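Local coordinates for protein Gp26 (Listeria phage P40, PDB 4JZ5) that probably cleaves the glycan chains of Listeria cell-wall peptidoglycan, as the glycosyl hydrolase family 25 catalytic domain of a phage endolysin, at residues D153-W156 with D160-K163; E60-H65 with V98-K103. One frame throughout, in Å; residues are numbered along the deposited sequence.

Interaction 1. Residues D153-W156 with D160-K163; sequences DSFW and DLDK
Phe155 touches Leu161 through its ring edge. Leu161 CD1 lies near the ring plane, 4.2 Å from Phe155 CD1. Phe155 also stacks with His159. Trp156 and Leu161 carry the contact. The Trp156 CG is anti to the backbone N (chi1 -173°), which brings the indole over Leu161. The Leu161 CB sits over the five-membered ring, 3.5 Å from its centroid and almost on the ring normal, a CH-pi contact. Leu161 CD1 reaches back to Trp156 CA at 3.8 Å. The backbone of Trp156 then closes the helix. Leu161 N donates to Trp156 O at 3.0 Å, in the carbonyl plane. With Asp160 N turned to Lys157 O and Asp160, of positive phi, as the C-prime residue, this is a Schellman motif that ends helix 153-158. A water bridges the same turn, donating to Trp156 O and accepting from Asp162 N. At the edge of the indole, Trp156 NE1 donates to Asp162 OD1 at 2.8 Å. The acceptor lies close to the ring plane, while NE1 stands above the carboxylate plane, and the two planes are 66° apart. Arg169 forms a salt bridge to the same OD1, so two groups hold this oxygen. Leu149 and Ala151 of strand 147-152 pack against both Trp156 and Leu161.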
ATOM      1  N   ASP A 153     -12.440   0.486  -6.171  0.51  7.59           N
ATOM      2  CA  ASP A 153     -13.779  -0.053  -5.982  0.51  7.54           C
ATOM      3  C   ASP A 153     -14.270  -0.889  -7.175  0.51  9.71           C
ATOM      4  O   ASP A 153     -14.530  -2.082  -7.047  0.51  8.93           O
ATOM      5  CB  ASP A 153     -14.704   1.143  -5.724  0.51  8.35           C
ATOM      6  CG  ASP A 153     -16.098   0.749  -5.277  0.51 12.14           C
ATOM      7  OD1 ASP A 153     -16.422  -0.452  -5.182  0.51 13.03           O
ATOM      8  OD2 ASP A 153     -16.891   1.678  -5.020  0.51 16.18           O
ATOM      9  N   SER A 154     -14.388  -0.250  -8.332  1.00  8.57           N
ATOM     10  CA  SER A 154     -14.922  -0.872  -9.535  1.00  9.30           C
ATOM     11  C   SER A 154     -14.062  -2.044 -10.011  1.00  8.81           C
ATOM     12  O   SER A 154     -14.587  -3.105 -10.343  1.00  9.42           O
ATOM     13  CB  SER A 154     -15.042   0.156 -10.650  1.00 10.30           C
ATOM     14  OG  SER A 154     -15.525  -0.450 -11.835  1.00 17.12           O
ATOM     15  N   PHE A 155     -12.752  -1.844 -10.071  1.00  8.27           N
ATOM     16  CA  PHE A 155     -11.853  -2.908 -10.491  1.00  8.47           C
ATOM     17  C   PHE A 155     -12.001  -4.114  -9.563  1.00  7.70           C
ATOM     18  O   PHE A 155     -12.048  -5.268 -10.011  1.00  8.20           O
ATOM     19  CB  PHE A 155     -10.410  -2.416 -10.481  1.00  8.69           C
ATOM     20  CG  PHE A 155      -9.437  -3.419 -11.011  1.00  8.34           C
ATOM     21  CD1 PHE A 155      -8.976  -4.442 -10.207  1.00  8.41           C
ATOM     22  CD2 PHE A 155      -9.011  -3.357 -12.324  1.00 10.47           C
ATOM     23  CE1 PHE A 155      -8.094  -5.379 -10.705  1.00 10.53           C
ATOM     24  CE2 PHE A 155      -8.119  -4.300 -12.831  1.00 11.78           C
ATOM     25  CZ  PHE A 155      -7.660  -5.307 -12.009  1.00 11.40           C
ATOM     26  N   TRP A 156     -12.066  -3.852  -8.264  1.00  7.16           N
ATOM     27  CA  TRP A 156     -12.177  -4.906  -7.262  1.00  7.47           C
ATOM     28  C   TRP A 156     -13.415  -5.757  -7.530  1.00  8.19           C
ATOM     29  O   TRP A 156     -13.348  -6.990  -7.564  1.00  8.79           O
ATOM     30  CB  TRP A 156     -12.250  -4.252  -5.879  1.00  7.07           C
ATOM     31  CG  TRP A 156     -12.214  -5.172  -4.694  1.00  7.43           C
ATOM     32  CD1 TRP A 156     -13.148  -6.102  -4.348  1.00  8.57           C
ATOM     33  CD2 TRP A 156     -11.215  -5.209  -3.676  1.00  6.83           C
ATOM     34  NE1 TRP A 156     -12.774  -6.743  -3.189  1.00  7.94           N
ATOM     35  CE2 TRP A 156     -11.595  -6.201  -2.751  1.00  6.78           C
ATOM     36  CE3 TRP A 156     -10.029  -4.502  -3.456  1.00  6.06           C
ATOM     37  CZ2 TRP A 156     -10.817  -6.514  -1.633  1.00  7.60           C
ATOM     38  CZ3 TRP A 156      -9.272  -4.811  -2.339  1.00  7.04           C
ATOM     39  CH2 TRP A 156      -9.667  -5.806  -1.447  1.00  7.22           C
ATOM     40  N   ASP A 160     -13.530  -9.875  -9.151  1.00  8.78           N
ATOM     41  CA  ASP A 160     -13.838 -10.857  -8.106  1.00  9.86           C
ATOM     42  C   ASP A 160     -12.843 -10.831  -6.965  1.00  9.26           C
ATOM     43  O   ASP A 160     -12.623 -11.861  -6.338  1.00  9.39           O
ATOM     44  CB  ASP A 160     -13.839 -12.291  -8.664  1.00 13.12           C
ATOM     45  CG  ASP A 160     -15.106 -12.659  -9.353  1.00 12.93           C
ATOM     46  OD1 ASP A 160     -16.085 -11.893  -9.278  1.00 12.97           O
ATOM     47  OD2 ASP A 160     -15.120 -13.752  -9.952  1.00 13.72           O
ATOM     48  N   LEU A 161     -12.260  -9.680  -6.665  1.00  8.17           N
ATOM     49  CA  LEU A 161     -11.223  -9.656  -5.644  1.00  7.47           C
ATOM     50  C   LEU A 161     -11.717 -10.034  -4.246  1.00  7.83           C
ATOM     51  O   LEU A 161     -10.906 -10.374  -3.396  1.00  7.50           O
ATOM     52  CB  LEU A 161     -10.490  -8.304  -5.617  1.00  7.19           C
ATOM     53  CG  LEU A 161      -9.715  -7.948  -6.895  1.00  7.90           C
ATOM     54  CD1 LEU A 161      -8.863  -6.708  -6.648  1.00  8.15           C
ATOM     55  CD2 LEU A 161      -8.862  -9.098  -7.411  1.00  8.62           C
ATOM     56  N   ASP A 162     -13.031 -10.016  -4.005  1.00  8.02           N
ATOM     57  CA  ASP A 162     -13.562 -10.542  -2.748  1.00  9.15           C
ATOM     58  C   ASP A 162     -13.133 -11.993  -2.507  1.00  9.55           C
ATOM     59  O   ASP A 162     -13.098 -12.451  -1.358  1.00 11.34           O
ATOM     60  CB  ASP A 162     -15.093 -10.460  -2.707  1.00 11.39           C
ATOM     61  CG  ASP A 162     -15.606  -9.064  -2.400  1.00 11.10           C
ATOM     62  OD1 ASP A 162     -14.825  -8.227  -1.932  1.00 10.12           O
ATOM     63  OD2 ASP A 162     -16.827  -8.833  -2.593  1.00 13.43           O
ATOM     64  N   LYS A 163     -12.829 -12.722  -3.579  1.00  8.54           N
ATOM     65  CA  LYS A 163     -12.453 -14.126  -3.456  1.00  8.58           C
ATOM     66  C   LYS A 163     -11.001 -14.342  -3.034  1.00  7.68           C
ATOM     67  O   LYS A 163     -10.619 -15.466  -2.720  1.00  9.36           O
ATOM     68  CB  LYS A 163     -12.711 -14.845  -4.769  1.00  8.63           C
ATOM     69  CG  LYS A 163     -14.187 -14.906  -5.123  1.00 10.56           C
ATOM     70  CD  LYS A 163     -14.405 -15.630  -6.427  1.00 12.98           C
ATOM     71  CE  LYS A 163     -15.880 -15.750  -6.756  1.00 18.79           C
ATOM     72  NZ  LYS A 163     -16.101 -16.590  -7.967  1.00 28.65           N
TER
HETATM   73  O   HOH W   1     -15.054  -8.777  -5.745  1.00 12.96           O

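Interaction 2. Residues E60-H65 with V98-K103; sequences ERLEQH and VSAYKK
Beside the contact of Leu62 with Ala100, Arg61 NH1 donates to Gln64 OE1 at 2.8 Å. The bond lies in the guanidinium plane and uses a lone pair of the amide oxygen in the carbonyl plane. Arg61 is the N-cap residue of helix 62-72, so the bond ties the cap to the first turn. Gln64 NE2 is held in turn by Pro33 O and Tyr37 OH. Arg61 CB also lies over one face of the His65 ring, 3.4 Å above its plane.

No hydrogen bond crosses between the helices, and their contact is apolar at its centre. Leu62 CG is anti to the backbone N (chi1 168°), and the side chain extends toward helix 87-106. Its CD2 meets Ala100 CB at 3.8 Å. The small alanine lets one methyl reach the helix surface, where the CA atoms of Leu62 and Ala100 are 8.0 Å apart. The same Leu62 CD2 lies 4.4 Å from Lys103 CD.

The outer part is looser. Glu63 is extended beyond CG, and its OE2 comes within 4.2 Å of Lys103 CD. The Lys103 chain bends at its last torsion (chi4 -70°). Its NZ stays 4.6 Å from Glu63 OE2, beyond a salt bridge, so any attraction between the charges is probably modest. Lys103 also makes a cation-pi contact with Tyr58.

Helix 62-72, after the short strand 57-58, connects strand 46-53 to the parallel strand 76-81, and helix 87-106 connects 76-81 to 114-117. Both are beta-alpha-beta crossovers. Leu62 packs on Ile49 and Leu78, and Ala100 on Ser51 and Leu78, so both helices rest against the sheet through this seam.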
ATOM      1  N   GLU A  60      12.266   4.221  -6.902  1.00  7.34           N
ATOM      2  CA  GLU A  60      13.483   4.996  -6.764  1.00  8.42           C
ATOM      3  C   GLU A  60      13.627   5.678  -5.414  1.00  7.09           C
ATOM      4  O   GLU A  60      14.733   6.088  -5.063  1.00  9.72           O
ATOM      5  CB  GLU A  60      13.539   6.055  -7.868  1.00 12.00           C
ATOM      6  CG  GLU A  60      13.608   5.489  -9.295  1.00 18.42           C
ATOM      7  CD  GLU A  60      12.240   5.263  -9.969  1.00 16.69           C
ATOM      8  OE1 GLU A  60      11.241   4.899  -9.308  1.00 13.93           O
ATOM      9  OE2 GLU A  60      12.174   5.437 -11.212  1.00 19.54           O
ATOM     10  N   ARG A  61      12.534   5.838  -4.678  1.00  6.77           N
ATOM     11  CA  ARG A  61      12.584   6.474  -3.370  1.00  7.31           C
ATOM     12  C   ARG A  61      12.352   5.485  -2.231  1.00  6.39           C
ATOM     13  O   ARG A  61      12.187   5.911  -1.093  1.00  6.82           O
ATOM     14  CB  ARG A  61      11.568   7.626  -3.272  1.00  8.30           C
ATOM     15  CG  ARG A  61      11.782   8.762  -4.280  1.00  8.72           C
ATOM     16  CD  ARG A  61      12.997   9.627  -4.022  1.00 11.69           C
ATOM     17  NE  ARG A  61      13.231  10.485  -5.186  1.00 13.19           N
ATOM     18  CZ  ARG A  61      14.078  11.503  -5.229  1.00 12.88           C
ATOM     19  NH1 ARG A  61      14.784  11.836  -4.164  1.00 12.61           N
ATOM     20  NH2 ARG A  61      14.206  12.202  -6.348  1.00 15.79           N
ATOM     21  N   LEU A  62      12.323   4.187  -2.525  1.00  6.56           N
ATOM     22  CA  LEU A  62      12.072   3.190  -1.487  1.00  6.73           C
ATOM     23  C   LEU A  62      12.995   3.361  -0.278  1.00  6.16           C
ATOM     24  O   LEU A  62      12.532   3.451   0.866  1.00  6.06           O
ATOM     25  CB  LEU A  62      12.248   1.787  -2.059  1.00  6.88           C
ATOM     26  CG  LEU A  62      12.305   0.643  -1.041  1.00  7.23           C
ATOM     27  CD1 LEU A  62      11.007   0.525  -0.285  1.00  6.72           C
ATOM     28  CD2 LEU A  62      12.605  -0.663  -1.755  1.00  8.32           C
ATOM     29  N   GLU A  63      14.295   3.414  -0.514  1.00  6.32           N
ATOM     30  CA  GLU A  63      15.208   3.481   0.605  1.00  7.08           C
ATOM     31  C   GLU A  63      15.154   4.834   1.289  1.00  6.82           C
ATOM     32  O   GLU A  63      15.216   4.908   2.513  1.00  6.76           O
ATOM     33  CB  GLU A  63      16.610   3.110   0.159  1.00  9.07           C
ATOM     34  CG  GLU A  63      16.662   1.649  -0.295  1.00 12.47           C
ATOM     35  CD  GLU A  63      18.006   1.219  -0.812  1.00 19.00           C
ATOM     36  OE1 GLU A  63      19.012   1.816  -0.400  1.00 20.01           O
ATOM     37  OE2 GLU A  63      18.049   0.282  -1.637  1.00 30.69           O
ATOM     38  N   GLN A  64      15.031   5.908   0.512  1.00  6.64           N
ATOM     39  CA  GLN A  64      14.911   7.231   1.106  1.00  6.40           C
ATOM     40  C   GLN A  64      13.717   7.307   2.042  1.00  5.45           C
ATOM     41  O   GLN A  64      13.821   7.795   3.169  1.00  5.62           O
ATOM     42  CB  GLN A  64      14.786   8.298   0.024  1.00  7.73           C
ATOM     43  CG  GLN A  64      14.627   9.689   0.566  1.00  8.06           C
ATOM     44  CD  GLN A  64      14.204  10.661  -0.497  1.00  9.80           C
ATOM     45  OE1 GLN A  64      14.872  10.788  -1.525  1.00 12.29           O
ATOM     46  NE2 GLN A  64      13.084  11.344  -0.279  1.00 10.13           N
ATOM     47  N   HIS A  65      12.570   6.826   1.574  1.00  4.90           N
ATOM     48  CA  HIS A  65      11.365   6.884   2.368  1.00  4.82           C
ATOM     49  C   HIS A  65      11.464   5.976   3.582  1.00  4.97           C
ATOM     50  O   HIS A  65      11.065   6.362   4.678  1.00  5.40           O
ATOM     51  CB  HIS A  65      10.129   6.524   1.531  1.00  4.96           C
ATOM     52  CG  HIS A  65       9.759   7.597   0.566  1.00  5.08           C
ATOM     53  ND1 HIS A  65       9.072   7.413  -0.616  1.00  8.29           N
ATOM     54  CD2 HIS A  65      10.009   8.919   0.659  1.00  4.66           C
ATOM     55  CE1 HIS A  65       8.914   8.592  -1.199  1.00  4.68           C
ATOM     56  NE2 HIS A  65       9.479   9.517  -0.450  1.00  7.98           N
ATOM     57  N   VAL A  98       9.305  -9.158  -1.284  1.00  5.78           N
ATOM     58  CA  VAL A  98      10.098  -9.729  -0.195  1.00  6.10           C
ATOM     59  C   VAL A  98      11.479  -9.083  -0.148  1.00  6.19           C
ATOM     60  O   VAL A  98      11.968  -8.709   0.933  1.00  6.39           O
ATOM     61  CB  VAL A  98      10.206 -11.260  -0.328  1.00  7.33           C
ATOM     62  CG1 VAL A  98      11.119 -11.847   0.759  1.00  7.57           C
ATOM     63  CG2 VAL A  98       8.833 -11.899  -0.254  1.00  7.71           C
ATOM     64  N   SER A  99      12.108  -8.930  -1.310  1.00  6.29           N
ATOM     65  CA  SER A  99      13.415  -8.299  -1.374  1.00  6.65           C
ATOM     66  C   SER A  99      13.382  -6.854  -0.887  1.00  6.39           C
ATOM     67  O   SER A  99      14.296  -6.409  -0.195  1.00  7.23           O
ATOM     68  CB  SER A  99      13.953  -8.367  -2.797  1.00  8.14           C
ATOM     69  OG  SER A  99      14.327  -9.692  -3.123  1.00 16.11           O
ATOM     70  N   ALA A 100      12.335  -6.124  -1.248  1.00  6.36           N
ATOM     71  CA  ALA A 100      12.179  -4.747  -0.782  1.00  6.29           C
ATOM     72  C   ALA A 100      12.053  -4.694   0.737  1.00  6.05           C
ATOM     73  O   ALA A 100      12.641  -3.824   1.393  1.00  6.28           O
ATOM     74  CB  ALA A 100      10.966  -4.109  -1.437  1.00  6.20           C
ATOM     75  N   TYR A 101      11.268  -5.609   1.287  1.00  5.95           N
ATOM     76  CA  TYR A 101      11.147  -5.746   2.736  1.00  6.20           C
ATOM     77  C   TYR A 101      12.528  -5.992   3.370  1.00  6.13           C
ATOM     78  O   TYR A 101      12.910  -5.334   4.339  1.00  6.65           O
ATOM     79  CB  TYR A 101      10.150  -6.873   3.042  1.00  6.75           C
ATOM     80  CG  TYR A 101      10.035  -7.200   4.507  1.00  6.11           C
ATOM     81  CD1 TYR A 101       9.289  -6.415   5.367  1.00  6.00           C
ATOM     82  CD2 TYR A 101      10.683  -8.297   5.034  1.00  8.15           C
ATOM     83  CE1 TYR A 101       9.198  -6.717   6.709  1.00  6.78           C
ATOM     84  CE2 TYR A 101      10.586  -8.609   6.367  1.00  8.89           C
ATOM     85  CZ  TYR A 101       9.855  -7.818   7.210  1.00  6.95           C
ATOM     86  OH  TYR A 101       9.771  -8.133   8.544  1.00  9.23           O
ATOM     87  N   LYS A 102      13.283  -6.919   2.802  1.00  7.08           N
ATOM     88  CA  LYS A 102      14.631  -7.182   3.284  1.00  7.86           C
ATOM     89  C   LYS A 102      15.537  -5.955   3.168  1.00  7.44           C
ATOM     90  O   LYS A 102      16.338  -5.694   4.054  1.00  8.32           O
ATOM     91  CB  LYS A 102      15.230  -8.366   2.530  1.00  9.16           C
ATOM     92  CG  LYS A 102      14.557  -9.703   2.818  1.00 10.43           C
ATOM     93  CD  LYS A 102      15.125 -10.774   1.889  1.00 16.08           C
ATOM     94  CE  LYS A 102      14.677 -12.186   2.223  1.00 20.42           C
ATOM     95  NZ  LYS A 102      15.359 -13.175   1.334  1.00 29.92           N
ATOM     96  N   LYS A 103      15.433  -5.206   2.084  1.00  7.22           N
ATOM     97  CA  LYS A 103      16.233  -3.998   1.914  1.00  8.58           C
ATOM     98  C   LYS A 103      15.942  -2.987   3.023  1.00  7.25           C
ATOM     99  O   LYS A 103      16.844  -2.363   3.574  1.00  9.08           O
ATOM    100  CB  LYS A 103      15.949  -3.361   0.561  1.00  9.66           C
ATOM    101  CG  LYS A 103      16.535  -4.067  -0.643  1.00 14.19           C
ATOM    102  CD  LYS A 103      16.094  -3.372  -1.928  1.00 20.23           C
ATOM    103  CE  LYS A 103      16.590  -4.098  -3.157  1.00 21.67           C
ATOM    104  NZ  LYS A 103      18.062  -3.977  -3.306  1.00 28.55           N
TER

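Overall arrangement
Both contacts belong to the one family 25 catalytic domain, a beta/alpha barrel. Interaction 2 comes first in the chain and closes before interaction 1 opens. Their centres are 28 Å apart, on opposite sides of the chain's centre, and their nearest atoms are about 19 Å apart. They share the curled sheet but no strand. Interaction 2 joins two helices that pack on strands 46-53 and 76-81. Interaction 1 ends the short helix 153-158 and starts the loop to strand 169-172. Interaction 2 therefore joins neighbouring crossover units, whereas interaction 1 lies within the connection from strand 147-152 to strand 169-172.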